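Local coordinates for cystathionine beta-lyase family protein, YNBB B.subtilis ortholog (Clostridium acetobutylicum, PDB 3HVY) that is probably a pyridoxal-phosphate-dependent lyase of the methionine gamma-lyase family, acting on sulfur amino acids and possibly linked to aluminium resistance, at residues C220-K228 / L294-V305. Sequence-based numbering, arbitrary orientation. Where two conformers were deposited one is given.
With EDO (1,2-ethanediol), chain Y.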
ATOM      1  N   CYS D 220      19.734  19.716   0.151  1.00 29.91           N
ATOM      2  CA  CYS D 220      18.814  19.495  -0.946  1.00 33.51           C
ATOM      3  C   CYS D 220      19.425  19.705  -2.342  1.00 31.45           C
ATOM      4  O   CYS D 220      20.041  20.712  -2.589  1.00 33.44           O
ATOM      5  CB  CYS D 220      17.590  20.402  -0.798  1.00 31.64           C
ATOM      6  SG  CYS D 220      16.404  19.856   0.477  1.00 39.16           S
ATOM      7  N   TYR D 221      19.180  18.738  -3.212  1.00 32.86           N
ATOM      8  CA  TYR D 221      19.586  18.698  -4.616  1.00 33.62           C
ATOM      9  C   TYR D 221      21.030  18.323  -4.830  1.00 32.38           C
ATOM     10  O   TYR D 221      21.492  18.196  -5.970  1.00 31.43           O
ATOM     11  CB  TYR D 221      19.373  20.015  -5.304  1.00 28.12           C
ATOM     12  CG  TYR D 221      17.918  20.424  -5.494  1.00 32.37           C
ATOM     13  CD1 TYR D 221      17.114  19.714  -6.343  1.00 33.14           C
ATOM     14  CD2 TYR D 221      17.385  21.554  -4.889  1.00 45.49           C
ATOM     15  CE1 TYR D 221      15.835  20.088  -6.608  1.00 43.19           C
ATOM     16  CE2 TYR D 221      16.041  21.936  -5.149  1.00 43.32           C
ATOM     17  CZ  TYR D 221      15.305  21.190  -6.023  1.00 43.25           C
ATOM     18  OH  TYR D 221      13.994  21.487  -6.333  1.00 63.15           O
ATOM     19  N   GLY D 222      21.766  18.139  -3.758  1.00 28.52           N
ATOM     20  CA  GLY D 222      23.190  17.881  -3.926  1.00 26.51           C
ATOM     21  C   GLY D 222      23.608  16.425  -3.752  1.00 26.06           C
ATOM     22  O   GLY D 222      24.759  16.080  -3.996  1.00 32.05           O
ATOM     23  N   GLU D 223      22.717  15.562  -3.314  1.00 28.41           N
ATOM     24  CA  GLU D 223      23.131  14.210  -2.953  1.00 26.37           C
ATOM     25  C   GLU D 223      23.625  13.511  -4.155  1.00 29.14           C
ATOM     26  O   GLU D 223      22.982  13.567  -5.173  1.00 30.41           O
ATOM     27  CB  GLU D 223      21.969  13.408  -2.354  1.00 29.70           C
ATOM     28  CG  GLU D 223      21.312  14.059  -1.091  1.00 31.63           C
ATOM     29  CD  GLU D 223      20.193  15.056  -1.391  1.00 39.25           C
ATOM     30  OE1 GLU D 223      19.923  15.364  -2.575  1.00 36.50           O
ATOM     31  OE2 GLU D 223      19.567  15.537  -0.405  1.00 32.43           O
ATOM     32  N   PHE D 224      24.770  12.846  -4.025  1.00 29.04           N
ATOM     33  CA  PHE D 224      25.449  12.101  -5.107  1.00 28.65           C
ATOM     34  C   PHE D 224      25.880  12.869  -6.354  1.00 31.38           C
ATOM     35  O   PHE D 224      26.301  12.231  -7.346  1.00 29.79           O
ATOM     36  CB  PHE D 224      24.591  10.924  -5.539  1.00 27.24           C
ATOM     37  CG  PHE D 224      24.242   9.998  -4.414  1.00 29.40           C
ATOM     38  CD1 PHE D 224      25.220   9.509  -3.577  1.00 33.64           C
ATOM     39  CD2 PHE D 224      22.921   9.640  -4.171  1.00 27.48           C
ATOM     40  CE1 PHE D 224      24.907   8.652  -2.525  1.00 36.89           C
ATOM     41  CE2 PHE D 224      22.595   8.814  -3.080  1.00 27.61           C
ATOM     42  CZ  PHE D 224      23.592   8.311  -2.287  1.00 32.95           C
ATOM     43  N   VAL D 225      25.848  14.203  -6.312  1.00 29.10           N
ATOM     44  CA  VAL D 225      26.348  14.977  -7.413  1.00 27.45           C
ATOM     45  C   VAL D 225      27.901  15.026  -7.402  1.00 29.69           C
ATOM     46  O   VAL D 225      28.539  15.104  -8.454  1.00 31.48           O
ATOM     47  CB  VAL D 225      25.724  16.372  -7.468  1.00 26.51           C
ATOM     48  CG1 VAL D 225      26.404  17.200  -8.636  1.00 25.33           C
ATOM     49  CG2 VAL D 225      24.187  16.245  -7.641  1.00 26.91           C
ATOM     50  N   GLU D 226      28.490  14.986  -6.220  1.00 31.01           N
ATOM     51  CA  GLU D 226      29.928  14.880  -6.069  1.00 30.96           C
ATOM     52  C   GLU D 226      30.219  13.557  -5.363  1.00 29.89           C
ATOM     53  O   GLU D 226      29.308  12.861  -4.887  1.00 30.45           O
ATOM     54  CB  GLU D 226      30.495  16.057  -5.257  1.00 30.61           C
ATOM     55  CG  GLU D 226      30.292  17.442  -5.906  1.00 30.42           C
ATOM     56  CD  GLU D 226      31.143  18.538  -5.277  1.00 32.10           C
ATOM     57  OE1 GLU D 226      32.333  18.299  -5.090  1.00 32.42           O
ATOM     58  OE2 GLU D 226      30.648  19.662  -5.022  1.00 31.36           O
ATOM     59  N   GLU D 227      31.499  13.241  -5.240  1.00 28.59           N
ATOM     60  CA  GLU D 227      31.915  11.993  -4.580  1.00 31.50           C
ATOM     61  C   GLU D 227      31.889  12.106  -3.064  1.00 31.82           C
ATOM     62  O   GLU D 227      31.994  11.099  -2.361  1.00 31.15           O
ATOM     63  CB  GLU D 227      33.290  11.539  -5.126  1.00 34.02           C
ATOM     64  CG  GLU D 227      34.502  12.306  -4.733  1.00 40.41           C
ATOM     65  CD  GLU D 227      34.535  13.802  -5.153  1.00 55.97           C
ATOM     66  OE1 GLU D 227      33.822  14.289  -6.114  1.00 40.93           O
ATOM     67  OE2 GLU D 227      35.326  14.497  -4.473  1.00 52.81           O
ATOM     68  N   LYS D 228      31.760  13.339  -2.560  1.00 31.95           N
ATOM     69  CA  LYS D 228      31.657  13.604  -1.125  1.00 30.97           C
ATOM     70  C   LYS D 228      30.389  14.372  -0.861  1.00 30.98           C
ATOM     71  O   LYS D 228      29.817  14.977  -1.756  1.00 28.24           O
ATOM     72  CB  LYS D 228      32.817  14.462  -0.618  1.00 30.77           C
ATOM     73  CG  LYS D 228      34.175  13.809  -0.640  1.00 37.15           C
ATOM     74  CD  LYS D 228      35.281  14.713  -0.004  1.00 37.58           C
ATOM     75  N   LEU D 294      17.172   4.488  -2.980  1.00 30.01           N
ATOM     76  CA  LEU D 294      18.563   4.773  -2.603  1.00 27.65           C
ATOM     77  C   LEU D 294      19.613   4.100  -3.519  1.00 29.20           C
ATOM     78  O   LEU D 294      20.599   4.717  -3.940  1.00 30.18           O
ATOM     79  CB  LEU D 294      18.785   4.405  -1.133  1.00 31.54           C
ATOM     80  CG  LEU D 294      20.170   4.581  -0.531  1.00 32.32           C
ATOM     81  CD1 LEU D 294      20.537   6.013  -0.576  1.00 25.83           C
ATOM     82  CD2 LEU D 294      20.283   4.029   0.874  1.00 27.36           C
ATOM     83  N   PHE D 295      19.390   2.838  -3.840  1.00 28.87           N
ATOM     84  CA  PHE D 295      20.284   2.118  -4.710  1.00 27.78           C
ATOM     85  C   PHE D 295      20.390   2.729  -6.094  1.00 29.91           C
ATOM     86  O   PHE D 295      21.493   2.798  -6.661  1.00 28.49           O
ATOM     87  CB  PHE D 295      19.891   0.657  -4.786  1.00 29.77           C
ATOM     88  CG  PHE D 295      20.922  -0.171  -5.424  1.00 31.08           C
ATOM     89  CD1 PHE D 295      22.106  -0.432  -4.758  1.00 36.17           C
ATOM     90  CD2 PHE D 295      20.747  -0.646  -6.697  1.00 33.27           C
ATOM     91  CE1 PHE D 295      23.096  -1.178  -5.342  1.00 32.16           C
ATOM     92  CE2 PHE D 295      21.712  -1.389  -7.300  1.00 32.49           C
ATOM     93  CZ  PHE D 295      22.929  -1.643  -6.615  1.00 32.99           C
HETATM   94  N   MSE D 296      19.259   3.193  -6.627  0.50 27.30           N
HETATM   95  CA  MSE D 296      19.226   3.814  -7.941  0.50 25.57           C
HETATM   96  C   MSE D 296      19.589   5.323  -7.909  0.50 27.43           C
HETATM   97  O   MSE D 296      19.718   5.940  -8.962  0.50 23.04           O
HETATM   98  CB  MSE D 296      17.810   3.674  -8.524  0.50 23.28           C
HETATM   99  CG  MSE D 296      17.299   2.260  -8.758  0.50 32.56           C
HETATM  100 SE   MSE D 296      15.369   2.371  -9.207  0.38 34.45          SE
HETATM  101  CE  MSE D 296      15.453   3.951 -10.383  0.50 45.52           C
ATOM    102  N   ALA D 297      19.731   5.909  -6.722  1.00 29.06           N
ATOM    103  CA  ALA D 297      19.964   7.350  -6.609  1.00 30.79           C
ATOM    104  C   ALA D 297      21.271   7.906  -7.234  1.00 32.86           C
ATOM    105  O   ALA D 297      21.249   9.003  -7.843  1.00 33.66           O
ATOM    106  CB  ALA D 297      19.787   7.824  -5.191  1.00 30.16           C
ATOM    107  N   PRO D 298      22.409   7.225  -7.016  1.00 30.28           N
ATOM    108  CA  PRO D 298      23.634   7.705  -7.661  1.00 29.82           C
ATOM    109  C   PRO D 298      23.505   7.789  -9.169  1.00 28.17           C
ATOM    110  O   PRO D 298      24.070   8.665  -9.794  1.00 30.94           O
ATOM    111  CB  PRO D 298      24.670   6.611  -7.299  1.00 26.79           C
ATOM    112  CG  PRO D 298      24.222   6.092  -5.975  1.00 30.67           C
ATOM    113  CD  PRO D 298      22.684   6.037  -6.164  1.00 30.95           C
ATOM    114  N   HIS D 299      22.811   6.824  -9.745  1.00 30.15           N
ATOM    115  CA  HIS D 299      22.574   6.779 -11.189  1.00 28.84           C
ATOM    116  C   HIS D 299      21.606   7.851 -11.667  1.00 28.41           C
ATOM    117  O   HIS D 299      21.907   8.629 -12.573  1.00 27.64           O
ATOM    118  CB  HIS D 299      22.107   5.369 -11.627  1.00 30.55           C
ATOM    119  CG  HIS D 299      21.944   5.212 -13.104  1.00 31.37           C
ATOM    120  ND1 HIS D 299      22.934   4.690 -13.912  1.00 32.65           N
ATOM    121  CD2 HIS D 299      20.895   5.496 -13.922  1.00 34.83           C
ATOM    122  CE1 HIS D 299      22.504   4.682 -15.165  1.00 35.43           C
ATOM    123  NE2 HIS D 299      21.275   5.162 -15.199  1.00 32.52           N
ATOM    124  N   VAL D 300      20.431   7.853 -11.102  1.00 30.22           N
ATOM    125  CA  VAL D 300      19.416   8.809 -11.478  1.00 32.30           C
ATOM    126  C   VAL D 300      19.868  10.260 -11.276  1.00 31.12           C
ATOM    127  O   VAL D 300      19.600  11.123 -12.130  1.00 28.05           O
ATOM    128  CB  VAL D 300      18.084   8.497 -10.777  1.00 33.76           C
ATOM    129  CG1 VAL D 300      17.067   9.583 -11.081  1.00 27.46           C
ATOM    130  CG2 VAL D 300      17.541   7.111 -11.307  1.00 30.47           C
ATOM    131  N   THR D 301      20.618  10.508 -10.204  1.00 28.26           N
ATOM    132  CA  THR D 301      21.160  11.853  -9.937  1.00 26.40           C
ATOM    133  C   THR D 301      22.022  12.319 -11.085  1.00 28.33           C
ATOM    134  O   THR D 301      21.841  13.440 -11.557  1.00 27.51           O
ATOM    135  CB  THR D 301      21.933  11.907  -8.596  1.00 26.82           C
ATOM    136  OG1 THR D 301      21.033  11.628  -7.517  1.00 25.97           O
ATOM    137  CG2 THR D 301      22.684  13.217  -8.363  1.00 22.98           C
ATOM    138  N   ILE D 302      22.845  11.423 -11.649  1.00 25.37           N
ATOM    139  CA  ILE D 302      23.750  11.785 -12.693  1.00 25.60           C
ATOM    140  C   ILE D 302      23.045  11.902 -14.027  1.00 28.27           C
ATOM    141  O   ILE D 302      23.473  12.666 -14.879  1.00 29.62           O
ATOM    142  CB  ILE D 302      24.983  10.866 -12.707  1.00 26.05           C
ATOM    143  CG1 ILE D 302      25.818  11.123 -11.427  1.00 34.56           C
ATOM    144  CG2 ILE D 302      25.911  11.056 -14.015  1.00 25.42           C
ATOM    145  CD1 ILE D 302      26.475  12.521 -11.358  1.00 30.97           C
ATOM    146  N   GLU D 303      21.935  11.203 -14.210  1.00 28.84           N
ATOM    147  CA  GLU D 303      21.096  11.471 -15.371  1.00 27.17           C
ATOM    148  C   GLU D 303      20.607  12.938 -15.331  1.00 30.02           C
ATOM    149  O   GLU D 303      20.592  13.623 -16.360  1.00 26.68           O
ATOM    150  CB  GLU D 303      19.891  10.545 -15.414  1.00 27.52           C
ATOM    151  CG  GLU D 303      20.217   9.056 -15.623  1.00 32.11           C
ATOM    152  CD  GLU D 303      20.956   8.799 -16.928  1.00 33.98           C
ATOM    153  OE1 GLU D 303      20.375   9.048 -18.003  1.00 34.32           O
ATOM    154  OE2 GLU D 303      22.129   8.337 -16.883  1.00 37.87           O
ATOM    155  N   ALA D 304      20.239  13.412 -14.148  1.00 29.00           N
ATOM    156  CA  ALA D 304      19.715  14.788 -14.000  1.00 28.96           C
ATOM    157  C   ALA D 304      20.860  15.794 -14.179  1.00 28.84           C
ATOM    158  O   ALA D 304      20.688  16.809 -14.828  1.00 29.71           O
ATOM    159  CB  ALA D 304      19.020  14.938 -12.666  1.00 25.82           C
ATOM    160  N   VAL D 305      22.042  15.481 -13.656  1.00 29.60           N
ATOM    161  CA  VAL D 305      23.217  16.296 -13.869  1.00 27.35           C
ATOM    162  C   VAL D 305      23.515  16.423 -15.360  1.00 28.17           C
ATOM    163  O   VAL D 305      23.713  17.534 -15.851  1.00 30.52           O
ATOM    164  CB  VAL D 305      24.453  15.823 -13.088  1.00 29.62           C
ATOM    165  CG1 VAL D 305      25.682  16.727 -13.396  1.00 29.65           C
ATOM    166  CG2 VAL D 305      24.214  15.794 -11.532  1.00 26.82           C
TER
HETATM  167  C1  EDO Y 428      22.885   8.283 -20.587  1.00 38.18           C
HETATM  168  O1  EDO Y 428      21.519   8.328 -20.211  1.00 30.34           O
HETATM  169  C2  EDO Y 428      23.706   8.987 -19.534  1.00 49.03           C
HETATM  170  O2  EDO Y 428      24.193   8.114 -18.502  1.00 32.84           O
HETATM  171  O   HOH W   1      26.351   9.703  -8.393  1.00 22.94           O
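Phe-224 lays one face of its ring against Pro-298, and the pair illustrates how a loop without regular secondary structure can be seated on a helix largely through one aromatic side chain, with a valine beside it. Pro-298 CG stands 4.0 Å from the centroid of the Phe-224 ring and only 4° off the ring normal, a CH-pi contact over the centre of the face; the two side chains run side by side and point the same way. With CG beside its own backbone N (chi1 -56°), the Phe-224 ring extends along the helix toward Leu-294, whose CD1 meets it at the edge, the two side chains crossing at about a right angle. Ala-297 fills in obliquely, its CB 3.6 Å from Phe-224 CE2. Val-49 and Ile-86, from helices 18-55 and 74-87, also touch this ring.

In the fold-type I (aspartate aminotransferase-like) architecture of this clan, the loop 220-228 follows strand 214-218 of the central mixed sheet, and a long helix, 287-317, packs against this loop; Lys-244, which carries the cofactor, lies farther along the chain, and its neighbour Asn-245 donates a hydrogen bond from ND2 to Glu-223 O and touches Thr-301.

Thr-301 faces the loop with its methyl: CG2 lies anti to the backbone N and comes within 3.5 Å of Val-225 CG2, a tight carbon pair, and within 3.2 Å of Glu-223 O, a contact and not a hydrogen bond. Its OG1 turns back to the helix and donates to Ala-297 O at 2.7 Å, reaching that carbonyl from the face opposite to Thr-301 N, so two donors grip the one oxygen. One turn on, Val-305 CG2 rests 3.9 Å from Val-225 CG1. The polar link is indirect: a water donates to Phe-224 O, at 2.7 Å, and to Pro-298 O, bridging two backbone carbonyls across the apolar joint.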